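Local coordinates for protein glycoside Hydrolase Family 43_12 (Metagenome, PDB 7JVH) that probably hydrolyses arabinose- or xylose-containing plant polysaccharides or their oligosaccharides, as a five-bladed beta-propeller glycoside hydrolase with a C-terminal beta-sandwich domain, at residues F30-Y35 with S385-S390; Y395-M400 with L434-Q439; L416-L421 with V561-F566; E506-L511 with F528-N533. All coordinates share one frame; numbering follows the deposited sequence.

Contact 1 (F30-Y35 with S385-S390)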
loop_
_atom_site.group_PDB
_atom_site.type_symbol
_atom_site.label_atom_id
_atom_site.label_comp_id
_atom_site.label_asym_id
_atom_site.label_seq_id
_atom_site.Cartn_x
_atom_site.Cartn_y
_atom_site.Cartn_z
ATOM N N PHE A 30 -8.956 14.864 18.808
ATOM C CA PHE A 30 -9.917 14.274 17.882
ATOM C C PHE A 30 -10.579 13.101 18.584
ATOM O O PHE A 30 -9.925 12.101 18.871
ATOM C CB PHE A 30 -9.231 13.831 16.597
ATOM C CG PHE A 30 -8.560 14.957 15.846
ATOM C CD1 PHE A 30 -7.274 15.367 16.184
ATOM C CD2 PHE A 30 -9.214 15.605 14.815
ATOM C CE1 PHE A 30 -6.653 16.402 15.505
ATOM C CE2 PHE A 30 -8.600 16.651 14.135
ATOM C CZ PHE A 30 -7.313 17.041 14.468
ATOM N N THR A 31 -11.878 13.253 18.876
ATOM C CA THR A 31 -12.643 12.313 19.684
ATOM C C THR A 31 -13.261 11.189 18.839
ATOM O O THR A 31 -13.658 10.165 19.382
ATOM C CB THR A 31 -13.760 13.048 20.453
ATOM O OG1 THR A 31 -14.316 12.198 21.446
ATOM C CG2 THR A 31 -14.870 13.454 19.525
ATOM N N ASN A 32 -13.364 11.418 17.523
ATOM C CA ASN A 32 -13.889 10.451 16.566
ATOM C C ASN A 32 -13.286 10.594 15.173
ATOM O O ASN A 32 -12.969 11.698 14.733
ATOM C CB ASN A 32 -15.401 10.595 16.420
ATOM C CG ASN A 32 -15.984 9.648 15.379
ATOM O OD1 ASN A 32 -16.386 10.060 14.290
ATOM N ND2 ASN A 32 -15.997 8.363 15.702
ATOM N N PHE A 33 -13.143 9.459 14.481
ATOM C CA PHE A 33 -13.035 9.427 13.034
ATOM C C PHE A 33 -13.962 8.335 12.497
ATOM O O PHE A 33 -13.950 7.216 13.000
ATOM C CB PHE A 33 -11.590 9.169 12.554
ATOM C CG PHE A 33 -11.392 9.477 11.102
ATOM C CD1 PHE A 33 -11.638 8.530 10.125
ATOM C CD2 PHE A 33 -10.980 10.735 10.706
ATOM C CE1 PHE A 33 -11.463 8.827 8.778
ATOM C CE2 PHE A 33 -10.784 11.041 9.352
ATOM C CZ PHE A 33 -11.037 10.083 8.391
ATOM N N THR A 34 -14.744 8.675 11.471
ATOM C CA THR A 34 -15.629 7.731 10.802
ATOM C C THR A 34 -15.320 7.728 9.321
ATOM O O THR A 34 -15.239 8.791 8.712
ATOM C CB THR A 34 -17.144 8.070 11.019
ATOM O OG1 THR A 34 -17.424 8.095 12.421
ATOM C CG2 THR A 34 -18.036 7.058 10.364
ATOM N N TYR A 35 -15.140 6.526 8.764
ATOM C CA TYR A 35 -14.913 6.323 7.341
ATOM C C TYR A 35 -15.946 5.333 6.807
ATOM O O TYR A 35 -16.078 4.223 7.343
ATOM C CB TYR A 35 -13.489 5.797 7.091
ATOM C CG TYR A 35 -13.219 5.389 5.650
ATOM C CD1 TYR A 35 -12.874 6.334 4.690
ATOM C CD2 TYR A 35 -13.310 4.061 5.253
ATOM C CE1 TYR A 35 -12.636 5.972 3.377
ATOM C CE2 TYR A 35 -13.074 3.677 3.942
ATOM C CZ TYR A 35 -12.722 4.632 3.006
ATOM O OH TYR A 35 -12.484 4.254 1.698
ATOM N N SER A 385 -15.743 3.383 12.428
ATOM C CA SER A 385 -15.809 4.452 13.396
ATOM C C SER A 385 -14.817 4.124 14.495
ATOM O O SER A 385 -14.909 3.074 15.135
ATOM C CB SER A 385 -17.208 4.604 13.994
ATOM O OG SER A 385 -17.231 5.642 14.953
ATOM N N GLU A 386 -13.862 5.038 14.708
ATOM C CA GLU A 386 -12.793 4.862 15.655
ATOM C C GLU A 386 -12.896 6.020 16.627
ATOM O O GLU A 386 -12.963 7.185 16.210
ATOM C CB GLU A 386 -11.446 4.923 14.941
ATOM C CG GLU A 386 -10.243 4.821 15.852
ATOM C CD GLU A 386 -10.273 3.561 16.702
ATOM O OE1 GLU A 386 -10.057 2.478 16.127
ATOM O OE2 GLU A 386 -10.488 3.668 17.942
ATOM N N ASP A 387 -12.888 5.698 17.924
ATOM C CA ASP A 387 -12.945 6.686 19.005
ATOM C C ASP A 387 -11.625 6.893 19.735
ATOM O O ASP A 387 -11.538 7.732 20.600
ATOM C CB ASP A 387 -14.053 6.279 19.986
ATOM C CG ASP A 387 -15.440 6.431 19.382
ATOM O OD1 ASP A 387 -15.612 7.289 18.486
ATOM O OD2 ASP A 387 -16.363 5.695 19.814
ATOM N N PHE A 388 -10.597 6.121 19.361
ATOM C CA PHE A 388 -9.252 6.198 19.933
ATOM C C PHE A 388 -9.240 6.200 21.472
ATOM O O PHE A 388 -8.518 6.965 22.105
ATOM C CB PHE A 388 -8.489 7.406 19.382
ATOM C CG PHE A 388 -8.356 7.409 17.884
ATOM C CD1 PHE A 388 -7.470 6.545 17.256
ATOM C CD2 PHE A 388 -9.138 8.247 17.109
ATOM C CE1 PHE A 388 -7.350 6.538 15.876
ATOM C CE2 PHE A 388 -9.036 8.243 15.730
ATOM C CZ PHE A 388 -8.135 7.389 15.105
ATOM N N LYS A 389 -10.059 5.319 22.055
ATOM C CA LYS A 389 -10.136 5.102 23.500
ATOM C C LYS A 389 -9.111 4.082 24.034
ATOM O O LYS A 389 -9.252 3.579 25.150
ATOM C CB LYS A 389 -11.541 4.650 23.863
ATOM C CG LYS A 389 -12.634 5.619 23.427
ATOM C CD LYS A 389 -13.972 5.365 24.123
ATOM C CE LYS A 389 -14.902 6.555 23.926
ATOM N NZ LYS A 389 -16.334 6.242 24.191
ATOM N N SER A 390 -8.066 3.801 23.244
ATOM C CA SER A 390 -7.094 2.763 23.550
ATOM C C SER A 390 -5.724 3.106 22.979
ATOM O O SER A 390 -5.607 3.459 21.799
ATOM C CB SER A 390 -7.569 1.434 22.985
ATOM O OG SER A 390 -6.540 0.463 23.049
#
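An antiparallel edge pairing in the concanavalin A-like beta-sandwich joins the N-terminal strand containing Phe33 to the short strand containing Glu386. The two backbones form a hydrogen-bonded pair: Phe33 N gives a bond to Glu386 O (2.9 Å), and Glu386 N gives one to Phe33 O (2.8 Å), both nearly straight. Beside this pair, the Asn32 amide reaches across. Its CG lies anti to the backbone N (chi1 177°), which carries ND2 over to segment 385-390. There Asn32 ND2 donates to Asp387 OD1 at 3.0 Å and to Ser385 OG at 3.1 Å, both acceptors lying close to the amide plane. The remaining amide oxygen is used as well, since Thr34 OG1 donates to Asn32 OD1 on a lone pair at 2.9 Å. Three bonds therefore fix the rotation of this amide. On the face carrying Phe33 the contact is apolar: Phe33 CB meets the edge of the Phe388 ring at Phe388 CE2 (4.2 Å), while Glu386 CG covers one face of that ring. Strand 28-37 pairs with 383-386 here and also with 442-451, where Thr31 and Asn32 form a classic beta bulge opposite Thr448; Phe30 and Phe33 pack on strand 560-566.

Contact 2 (Y395-M400 with L434-Q439)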
loop_
_atom_site.group_PDB
_atom_site.type_symbol
_atom_site.label_atom_id
_atom_site.label_comp_id
_atom_site.label_asym_id
_atom_site.label_seq_id
_atom_site.Cartn_x
_atom_site.Cartn_y
_atom_site.Cartn_z
ATOM N N TYR A 395 -3.859 -0.780 13.572
ATOM C CA TYR A 395 -2.720 -0.839 12.639
ATOM C C TYR A 395 -2.970 -0.299 11.227
ATOM O O TYR A 395 -2.069 -0.359 10.388
ATOM C CB TYR A 395 -2.220 -2.272 12.473
ATOM C CG TYR A 395 -1.705 -2.957 13.717
ATOM C CD1 TYR A 395 -0.649 -2.423 14.443
ATOM C CD2 TYR A 395 -2.238 -4.184 14.136
ATOM C CE1 TYR A 395 -0.156 -3.074 15.569
ATOM C CE2 TYR A 395 -1.754 -4.829 15.252
ATOM C CZ TYR A 395 -0.720 -4.272 15.962
ATOM O OH TYR A 395 -0.252 -4.913 17.078
ATOM N N ARG A 396 -4.187 0.188 10.959
ATOM C CA ARG A 396 -4.535 0.829 9.681
ATOM C C ARG A 396 -4.104 2.278 9.605
ATOM O O ARG A 396 -4.051 2.848 8.516
ATOM C CB ARG A 396 -6.044 0.798 9.444
ATOM C CG ARG A 396 -6.537 -0.441 8.743
ATOM C CD ARG A 396 -8.056 -0.489 8.787
ATOM N NE ARG A 396 -8.547 -0.617 10.159
ATOM C CZ ARG A 396 -9.777 -0.992 10.480
ATOM N NH1 ARG A 396 -10.677 -1.199 9.539
ATOM N NH2 ARG A 396 -10.116 -1.078 11.756
ATOM N N TRP A 397 -3.833 2.877 10.772
ATOM C CA TRP A 397 -3.463 4.272 10.884
ATOM C C TRP A 397 -1.970 4.453 10.673
ATOM O O TRP A 397 -1.166 3.837 11.353
ATOM C CB TRP A 397 -3.889 4.800 12.240
ATOM C CG TRP A 397 -5.367 4.850 12.344
ATOM C CD1 TRP A 397 -6.172 3.953 12.979
ATOM C CD2 TRP A 397 -6.233 5.826 11.754
ATOM N NE1 TRP A 397 -7.485 4.315 12.829
ATOM C CE2 TRP A 397 -7.549 5.462 12.079
ATOM C CE3 TRP A 397 -6.021 6.965 10.972
ATOM C CZ2 TRP A 397 -8.652 6.205 11.664
ATOM C CZ3 TRP A 397 -7.122 7.707 10.555
ATOM C CH2 TRP A 397 -8.421 7.326 10.916
ATOM N N VAL A 398 -1.622 5.309 9.709
ATOM C CA VAL A 398 -0.243 5.605 9.352
ATOM C C VAL A 398 0.024 7.105 9.445
ATOM O O VAL A 398 -0.907 7.923 9.389
ATOM C CB VAL A 398 0.079 5.131 7.917
ATOM C CG1 VAL A 398 0.006 3.607 7.831
ATOM C CG2 VAL A 398 -0.841 5.783 6.883
ATOM N N ALA A 399 1.309 7.450 9.594
ATOM C CA ALA A 399 1.793 8.822 9.533
ATOM C C ALA A 399 2.700 8.914 8.311
ATOM O O ALA A 399 3.192 7.900 7.823
ATOM C CB ALA A 399 2.548 9.165 10.795
HETATM N N MSE A 400 2.894 10.133 7.801
HETATM C CA MSE A 400 3.797 10.385 6.689
HETATM C C MSE A 400 5.177 10.746 7.228
HETATM O O MSE A 400 5.298 11.668 8.024
HETATM C CB MSE A 400 3.259 11.515 5.806
HETATM C CG MSE A 400 1.993 11.162 5.046
HETATM SE SE MSE A 400 2.295 9.712 3.764
HETATM C CE MSE A 400 3.960 10.189 2.820
ATOM N N LEU A 434 -2.531 11.873 11.210
ATOM C CA LEU A 434 -2.779 10.435 11.195
ATOM C C LEU A 434 -3.749 10.133 10.069
ATOM O O LEU A 434 -4.761 10.817 9.930
ATOM C CB LEU A 434 -3.318 9.942 12.538
ATOM C CG LEU A 434 -3.112 8.470 12.869
ATOM C CD1 LEU A 434 -1.644 8.097 12.858
ATOM C CD2 LEU A 434 -3.738 8.151 14.217
ATOM N N PHE A 435 -3.414 9.113 9.259
ATOM C CA PHE A 435 -4.042 8.881 7.977
ATOM C C PHE A 435 -4.598 7.470 7.843
ATOM O O PHE A 435 -4.063 6.502 8.394
ATOM C CB PHE A 435 -3.055 9.113 6.837
ATOM C CG PHE A 435 -2.768 10.566 6.556
ATOM C CD1 PHE A 435 -3.757 11.404 6.057
ATOM C CD2 PHE A 435 -1.492 11.093 6.772
ATOM C CE1 PHE A 435 -3.494 12.725 5.791
ATOM C CE2 PHE A 435 -1.225 12.422 6.507
ATOM C CZ PHE A 435 -2.217 13.242 6.009
ATOM N N HIS A 436 -5.684 7.389 7.068
ATOM C CA HIS A 436 -6.380 6.178 6.718
ATOM C C HIS A 436 -6.395 6.169 5.201
ATOM O O HIS A 436 -6.710 7.187 4.583
ATOM C CB HIS A 436 -7.803 6.232 7.265
ATOM C CG HIS A 436 -8.574 4.959 7.087
ATOM N ND1 HIS A 436 -9.041 4.540 5.858
ATOM C CD2 HIS A 436 -8.961 4.014 7.980
ATOM C CE1 HIS A 436 -9.683 3.397 6.009
ATOM N NE2 HIS A 436 -9.644 3.056 7.283
ATOM N N ARG A 437 -6.049 5.019 4.605
ATOM C CA ARG A 437 -6.041 4.867 3.165
ATOM C C ARG A 437 -7.435 5.064 2.601
ATOM O O ARG A 437 -8.426 4.657 3.214
ATOM C CB ARG A 437 -5.538 3.470 2.793
ATOM C CG ARG A 437 -4.069 3.229 3.103
ATOM C CD ARG A 437 -3.792 1.748 3.061
ATOM N NE ARG A 437 -2.406 1.342 3.270
ATOM C CZ ARG A 437 -1.793 1.318 4.453
ATOM N NH1 ARG A 437 -2.392 1.732 5.566
ATOM N NH2 ARG A 437 -0.550 0.884 4.540
ATOM N N GLN A 438 -7.514 5.719 1.437
ATOM C CA GLN A 438 -8.747 5.796 0.665
ATOM C C GLN A 438 -8.954 4.413 0.047
ATOM O O GLN A 438 -8.230 4.015 -0.886
ATOM C CB GLN A 438 -8.680 6.875 -0.405
ATOM C CG GLN A 438 -9.917 6.953 -1.274
ATOM C CD GLN A 438 -10.053 8.264 -2.052
ATOM O OE1 GLN A 438 -9.277 9.191 -1.866
ATOM N NE2 GLN A 438 -11.064 8.342 -2.910
ATOM N N GLN A 439 -9.945 3.680 0.575
ATOM C CA GLN A 439 -10.207 2.304 0.168
ATOM C C GLN A 439 -11.270 2.182 -0.910
ATOM O O GLN A 439 -11.501 1.093 -1.425
ATOM C CB GLN A 439 -10.572 1.453 1.383
ATOM C CG GLN A 439 -9.378 1.208 2.292
ATOM C CD GLN A 439 -9.708 0.287 3.441
ATOM O OE1 GLN A 439 -10.421 0.662 4.356
ATOM N NE2 GLN A 439 -9.167 -0.914 3.412
HETATM O O HOH W 1 -1.266 0.199 7.927
HETATM O O HOH W 2 -5.004 2.849 6.152
#
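Arg396 lays its side chain beside that of His436, with Arg396 CD 4.2 Å from His436 NE2; its guanidinium is held by a salt bridge to Asp394. Its carbonyl oxygen receives a bond from a water that also accepts from Arg437 N and NH1, joining the two segments. Trp397 CG lies anti to the carbonyl carbon (chi1 -68°), which lays the indole against Leu434 and His436. His436 CB sits over the six-membered ring of Trp397, 4.1 Å from its centroid, and the imidazole turns an edge to the same ring with the planes at 69°. Leu434 CG touches Trp397 CE3 at 3.8 Å, and Trp397 NE1 is hydrogen-bonded to Tyr384 OH. With an alanine here, His436 CB and Leu434 CG would probably lose their packing against the indole, and Tyr384 OH its N-H partner. Val398 makes the single antiparallel bridge: Val398 N donates to Phe435 O (3.0 Å) and Val398 O accepts from Phe435 N (2.8 Å). Met400, a selenomethionine, runs its side chain at about a right angle to that of Phe435, Met400 CG lying 3.8 Å from Phe435 CE2. Strand 433-437 edges its sheet beside strand 560-566, whereas strand 399-400 pairs through Ala399 with strand 82-83.

Contact 3 (L416-L421 with V561-F566)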
loop_
_atom_site.group_PDB
_atom_site.type_symbol
_atom_site.label_atom_id
_atom_site.label_comp_id
_atom_site.label_asym_id
_atom_site.label_seq_id
_atom_site.Cartn_x
_atom_site.Cartn_y
_atom_site.Cartn_z
ATOM N N LEU A 416 -7.569 11.281 20.176
ATOM C CA LEU A 416 -6.247 11.612 19.654
ATOM C C LEU A 416 -5.841 13.037 20.014
ATOM O O LEU A 416 -6.183 13.983 19.306
ATOM C CB LEU A 416 -6.193 11.468 18.126
ATOM C CG LEU A 416 -5.995 10.090 17.533
ATOM C CD1 LEU A 416 -5.815 10.188 16.030
ATOM C CD2 LEU A 416 -4.806 9.398 18.152
ATOM N N GLN A 417 -5.106 13.165 21.122
ATOM C CA GLN A 417 -4.411 14.389 21.507
ATOM C C GLN A 417 -3.162 14.490 20.637
ATOM O O GLN A 417 -2.239 13.701 20.818
ATOM C CB GLN A 417 -3.975 14.310 22.960
ATOM C CG GLN A 417 -4.904 14.979 23.951
ATOM C CD GLN A 417 -4.350 14.911 25.354
ATOM O OE1 GLN A 417 -3.149 15.132 25.582
ATOM N NE2 GLN A 417 -5.222 14.622 26.326
HETATM N N MSE A 418 -3.123 15.443 19.692
HETATM C CA MSE A 418 -1.943 15.551 18.855
HETATM C C MSE A 418 -1.406 16.982 18.846
HETATM O O MSE A 418 -2.153 17.957 18.784
HETATM C CB MSE A 418 -2.196 14.931 17.472
HETATM C CG MSE A 418 -3.022 15.713 16.475
HETATM SE SE MSE A 418 -3.069 14.707 14.743
HETATM C CE MSE A 418 -4.420 13.308 14.986
ATOM N N THR A 419 -0.072 17.056 18.982
ATOM C CA THR A 419 0.684 18.289 19.104
ATOM C C THR A 419 1.342 18.571 17.757
ATOM O O THR A 419 1.772 17.656 17.069
ATOM C CB THR A 419 1.756 18.125 20.194
ATOM O OG1 THR A 419 1.137 17.647 21.399
ATOM C CG2 THR A 419 2.474 19.438 20.483
ATOM N N ALA A 420 1.392 19.847 17.370
ATOM C CA ALA A 420 1.884 20.244 16.053
ATOM C C ALA A 420 3.401 20.168 15.992
ATOM O O ALA A 420 4.081 20.763 16.811
ATOM C CB ALA A 420 1.408 21.642 15.696
ATOM N N LEU A 421 3.919 19.414 15.015
ATOM C CA LEU A 421 5.321 19.452 14.631
ATOM C C LEU A 421 5.571 20.746 13.847
ATOM O O LEU A 421 4.633 21.474 13.502
ATOM C CB LEU A 421 5.678 18.241 13.771
ATOM C CG LEU A 421 5.601 16.860 14.419
ATOM C CD1 LEU A 421 5.871 15.768 13.393
ATOM C CD2 LEU A 421 6.556 16.740 15.593
ATOM N N VAL A 561 -6.935 9.837 3.816
ATOM C CA VAL A 561 -7.804 10.737 4.522
ATOM C C VAL A 561 -7.454 10.616 5.994
ATOM O O VAL A 561 -7.195 9.530 6.494
ATOM C CB VAL A 561 -9.304 10.431 4.246
ATOM C CG1 VAL A 561 -9.720 9.085 4.821
ATOM C CG2 VAL A 561 -10.195 11.545 4.790
ATOM N N GLY A 562 -7.416 11.751 6.690
ATOM C CA GLY A 562 -7.058 11.750 8.086
ATOM C C GLY A 562 -7.222 13.102 8.767
ATOM O O GLY A 562 -7.744 14.042 8.179
HETATM N N MSE A 563 -6.756 13.162 10.016
HETATM C CA MSE A 563 -6.787 14.380 10.794
HETATM C C MSE A 563 -5.347 14.821 11.061
HETATM O O MSE A 563 -4.438 14.004 11.144
HETATM C CB MSE A 563 -7.632 14.173 12.060
HETATM C CG MSE A 563 -7.187 13.061 12.984
HETATM SE SE MSE A 563 -8.635 11.842 13.599
HETATM C CE MSE A 563 -7.985 10.107 12.980
ATOM N N GLY A 564 -5.138 16.140 11.170
ATOM C CA GLY A 564 -3.816 16.681 11.420
ATOM C C GLY A 564 -3.826 18.036 12.077
ATOM O O GLY A 564 -4.861 18.672 12.170
ATOM N N VAL A 565 -2.640 18.473 12.514
ATOM C CA VAL A 565 -2.436 19.738 13.201
ATOM C C VAL A 565 -1.168 20.419 12.670
ATOM O O VAL A 565 -0.179 19.747 12.350
ATOM C CB VAL A 565 -2.352 19.539 14.724
ATOM C CG1 VAL A 565 -3.679 19.018 15.254
ATOM C CG2 VAL A 565 -1.249 18.574 15.078
ATOM N N PHE A 566 -1.221 21.751 12.568
ATOM C CA PHE A 566 -0.186 22.553 11.931
ATOM C C PHE A 566 -0.011 23.890 12.653
ATOM O O PHE A 566 -0.800 24.214 13.541
ATOM C CB PHE A 566 -0.559 22.826 10.479
ATOM C CG PHE A 566 -0.816 21.600 9.682
ATOM C CD1 PHE A 566 0.240 20.827 9.225
ATOM C CD2 PHE A 566 -2.112 21.203 9.393
ATOM C CE1 PHE A 566 0.016 19.676 8.480
ATOM C CE2 PHE A 566 -2.358 20.050 8.660
ATOM C CZ PHE A 566 -1.292 19.301 8.180
#
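Met418, Val565 and Met563 carry this face-to-face packing between the two sheets of the beta-sandwich. The axes of strands 416-418 and 561-566 stand 8.5 Å apart with their directions 28° apart, and no hydrogen bond links the segments. Met418, a selenomethionine, reaches across to the opposing strand. Its CG lies between the backbone N and the carbonyl carbon (chi1 76°), directing the chain onto strand 561-566. There Met418 CG meets both Val565 methyls (3.6 Å to Val565 CG1), Met418 SE lies 3.9 Å from Gly564 CA, and Met418 CE reaches Met563 CG. Val565 spreads its two methyls: CG1 stays with Met418, and Val565 CG2 also reaches Ala420, 3.7 Å from Ala420 CA. Cut back to an alanine, this position would probably open a gap beneath Met418 CG and leave Ala420 without its methyl partner. Met563, likewise a selenomethionine, also touches Phe30, Phe33, Phe388 and Trp397, so it sits where the N-terminal strand and the segments around 388 and 397 converge. Its chain bends at both chi2 and chi3, and the side chain crosses that of Leu416 at about a right angle, ending with Met563 CE 3.7 Å from Leu416 CD1.

Contact 4 (E506-L511 with F528-N533)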
loop_
_atom_site.group_PDB
_atom_site.type_symbol
_atom_site.label_atom_id
_atom_site.label_comp_id
_atom_site.label_asym_id
_atom_site.label_seq_id
_atom_site.Cartn_x
_atom_site.Cartn_y
_atom_site.Cartn_z
ATOM N N GLU A 506 -14.718 30.678 6.318
ATOM C CA GLU A 506 -15.917 31.128 7.046
ATOM C C GLU A 506 -15.611 31.251 8.536
ATOM O O GLU A 506 -14.967 30.374 9.108
ATOM C CB GLU A 506 -17.096 30.147 6.892
ATOM C CG GLU A 506 -17.636 29.976 5.492
ATOM C CD GLU A 506 -18.362 31.193 4.956
ATOM O OE1 GLU A 506 -18.709 32.146 5.714
ATOM O OE2 GLU A 506 -18.599 31.199 3.728
ATOM N N PRO A 507 -16.064 32.330 9.214
ATOM C CA PRO A 507 -15.955 32.414 10.670
ATOM C C PRO A 507 -16.978 31.520 11.351
ATOM O O PRO A 507 -18.009 31.221 10.764
ATOM C CB PRO A 507 -16.249 33.884 10.956
ATOM C CG PRO A 507 -17.046 34.356 9.793
ATOM C CD PRO A 507 -16.686 33.520 8.608
ATOM N N ILE A 508 -16.683 31.085 12.581
ATOM C CA ILE A 508 -17.588 30.225 13.351
ATOM C C ILE A 508 -17.739 30.697 14.812
ATOM O O ILE A 508 -18.145 29.918 15.687
ATOM C CB ILE A 508 -17.105 28.758 13.312
ATOM C CG1 ILE A 508 -15.679 28.627 13.857
ATOM C CG2 ILE A 508 -17.118 28.241 11.887
ATOM C CD1 ILE A 508 -15.268 27.207 14.118
ATOM N N GLY A 509 -17.428 31.976 15.055
ATOM C CA GLY A 509 -17.441 32.572 16.369
ATOM C C GLY A 509 -16.409 31.932 17.280
ATOM O O GLY A 509 -15.401 31.338 16.839
ATOM N N LYS A 510 -16.713 32.010 18.577
ATOM C CA LYS A 510 -15.864 31.508 19.645
ATOM C C LYS A 510 -16.195 30.068 19.987
ATOM O O LYS A 510 -17.110 29.796 20.757
ATOM C CB LYS A 510 -16.065 32.364 20.888
ATOM C CG LYS A 510 -15.679 33.812 20.718
ATOM C CD LYS A 510 -15.318 34.421 22.070
ATOM C CE LYS A 510 -14.996 35.893 21.968
ATOM N NZ LYS A 510 -14.066 36.332 23.054
ATOM N N LEU A 511 -15.448 29.140 19.397
ATOM C CA LEU A 511 -15.686 27.718 19.568
ATOM C C LEU A 511 -15.679 27.304 21.051
ATOM O O LEU A 511 -14.625 27.233 21.674
ATOM C CB LEU A 511 -14.673 26.909 18.756
ATOM C CG LEU A 511 -15.121 25.522 18.333
ATOM C CD1 LEU A 511 -16.315 25.585 17.396
ATOM C CD2 LEU A 511 -13.950 24.805 17.662
ATOM N N PHE A 528 -16.287 19.352 0.983
ATOM C CA PHE A 528 -16.043 19.498 2.398
ATOM C C PHE A 528 -17.262 20.145 3.084
ATOM O O PHE A 528 -18.096 20.785 2.441
ATOM C CB PHE A 528 -14.764 20.329 2.613
ATOM C CG PHE A 528 -13.493 19.533 2.431
ATOM C CD1 PHE A 528 -12.956 19.322 1.168
ATOM C CD2 PHE A 528 -12.835 18.997 3.522
ATOM C CE1 PHE A 528 -11.778 18.607 1.006
ATOM C CE2 PHE A 528 -11.645 18.268 3.357
ATOM C CZ PHE A 528 -11.127 18.077 2.098
ATOM N N SER A 529 -17.358 19.933 4.401
ATOM C CA SER A 529 -18.421 20.475 5.210
ATOM C C SER A 529 -17.988 20.490 6.651
ATOM O O SER A 529 -17.029 19.797 7.031
ATOM C CB SER A 529 -19.704 19.630 5.078
ATOM O OG SER A 529 -19.571 18.353 5.705
ATOM N N TYR A 530 -18.730 21.267 7.452
ATOM C CA TYR A 530 -18.567 21.333 8.893
ATOM C C TYR A 530 -19.938 21.314 9.535
ATOM O O TYR A 530 -20.914 21.762 8.935
ATOM C CB TYR A 530 -17.790 22.585 9.302
ATOM C CG TYR A 530 -18.477 23.906 9.020
ATOM C CD1 TYR A 530 -18.606 24.382 7.726
ATOM C CD2 TYR A 530 -18.975 24.693 10.067
ATOM C CE1 TYR A 530 -19.221 25.591 7.469
ATOM C CE2 TYR A 530 -19.575 25.917 9.831
ATOM C CZ TYR A 530 -19.702 26.361 8.533
ATOM O OH TYR A 530 -20.319 27.551 8.280
ATOM N N THR A 531 -20.013 20.761 10.752
ATOM C CA THR A 531 -21.264 20.608 11.476
ATOM C C THR A 531 -21.049 21.123 12.888
ATOM O O THR A 531 -20.304 20.518 13.674
ATOM C CB THR A 531 -21.732 19.144 11.519
ATOM O OG1 THR A 531 -21.841 18.633 10.180
ATOM C CG2 THR A 531 -23.090 19.042 12.277
ATOM N N LEU A 532 -21.651 22.280 13.180
ATOM C CA LEU A 532 -21.514 22.928 14.466
ATOM C C LEU A 532 -22.875 22.795 15.147
ATOM O O LEU A 532 -23.615 21.863 14.861
ATOM C CB LEU A 532 -21.017 24.392 14.310
ATOM C CG LEU A 532 -20.031 24.873 15.384
ATOM C CD1 LEU A 532 -19.374 23.704 16.103
ATOM C CD2 LEU A 532 -18.984 25.825 14.814
ATOM N N ASN A 533 -23.186 23.715 16.069
ATOM C CA ASN A 533 -24.371 23.642 16.940
ATOM C C ASN A 533 -25.644 23.150 16.227
ATOM O O ASN A 533 -26.603 23.900 15.998
ATOM C CB ASN A 533 -24.589 24.985 17.658
ATOM C CG ASN A 533 -24.199 26.174 16.799
ATOM O OD1 ASN A 533 -24.657 26.300 15.664
ATOM N ND2 ASN A 533 -23.328 27.040 17.325
#
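Leu532 is set crosswise to Ile508 and obliquely to Leu511, and its CD2 methyl is the point where the two meet. Leu532 CD2 lies 3.8 Å from Ile508 CB and 3.7 Å from Leu511 CD1, while Ile508 CD1 comes up to the same Leu532 CD2 at 4.0 Å. The other Leu532 methyl, CD1, faces Leu511 CD1 at 3.8 Å, so the Leu511 methyl meets both branches of Leu532. Leu511 CG lies trans to the backbone N (chi1 -154°), which brings the branched end toward Leu532. Tyr530 is oriented differently. The Tyr530 and Ile508 side chains run antiparallel alongside one another, and the meeting is a single methyl contact, Ile508 CG2 to Tyr530 CE2 at 4.0 Å. Ile508 thus splits its two branches between partners, CG2 going to the tyrosine and CD1 to the leucine. Farther along the ring, the hydroxyl end approaches the aliphatic start of Glu506, with Tyr530 OH 4.4 Å from Glu506 CB.

The two segments belong to different sheets of the sandwich: strand 501-507 is the outer strand of the six-stranded sheet, and strand 525-531 lies in the other. Between and beside them, Ile508 also packs on Leu484 and Ile515, and Tyr530 on Leu484 and Leu517. Because no hydrogen bond or salt bridge crosses between the segments, their association here rests on van der Waals contact between apolar groups, with no directional bond between them to fix a register.

Overall arrangement
Contacts 2 and 3 are buried, contact 1 is partly buried, and contact 4 lies at the surface, farthest from the centre of the chain. Contacts 1 and 2 combine backbone pairing with side-chain packing; contact 1 adds side-chain hydrogen bonds from an amide, contact 2 bridging waters, whereas contacts 3 and 4 join opposing sheets through apolar side chains alone. The first three meet directly: Trp397 of contact 2 packs on Phe33 and Phe388 of contact 1 and on Met563 of contact 3, while strand 28-37 pairs with strand 416-418, and strand 433-437 with strand 560-566. Contact 4 touches none of them, its nearest atoms being about 7 Å from contact 3, yet it spans the same two sheets.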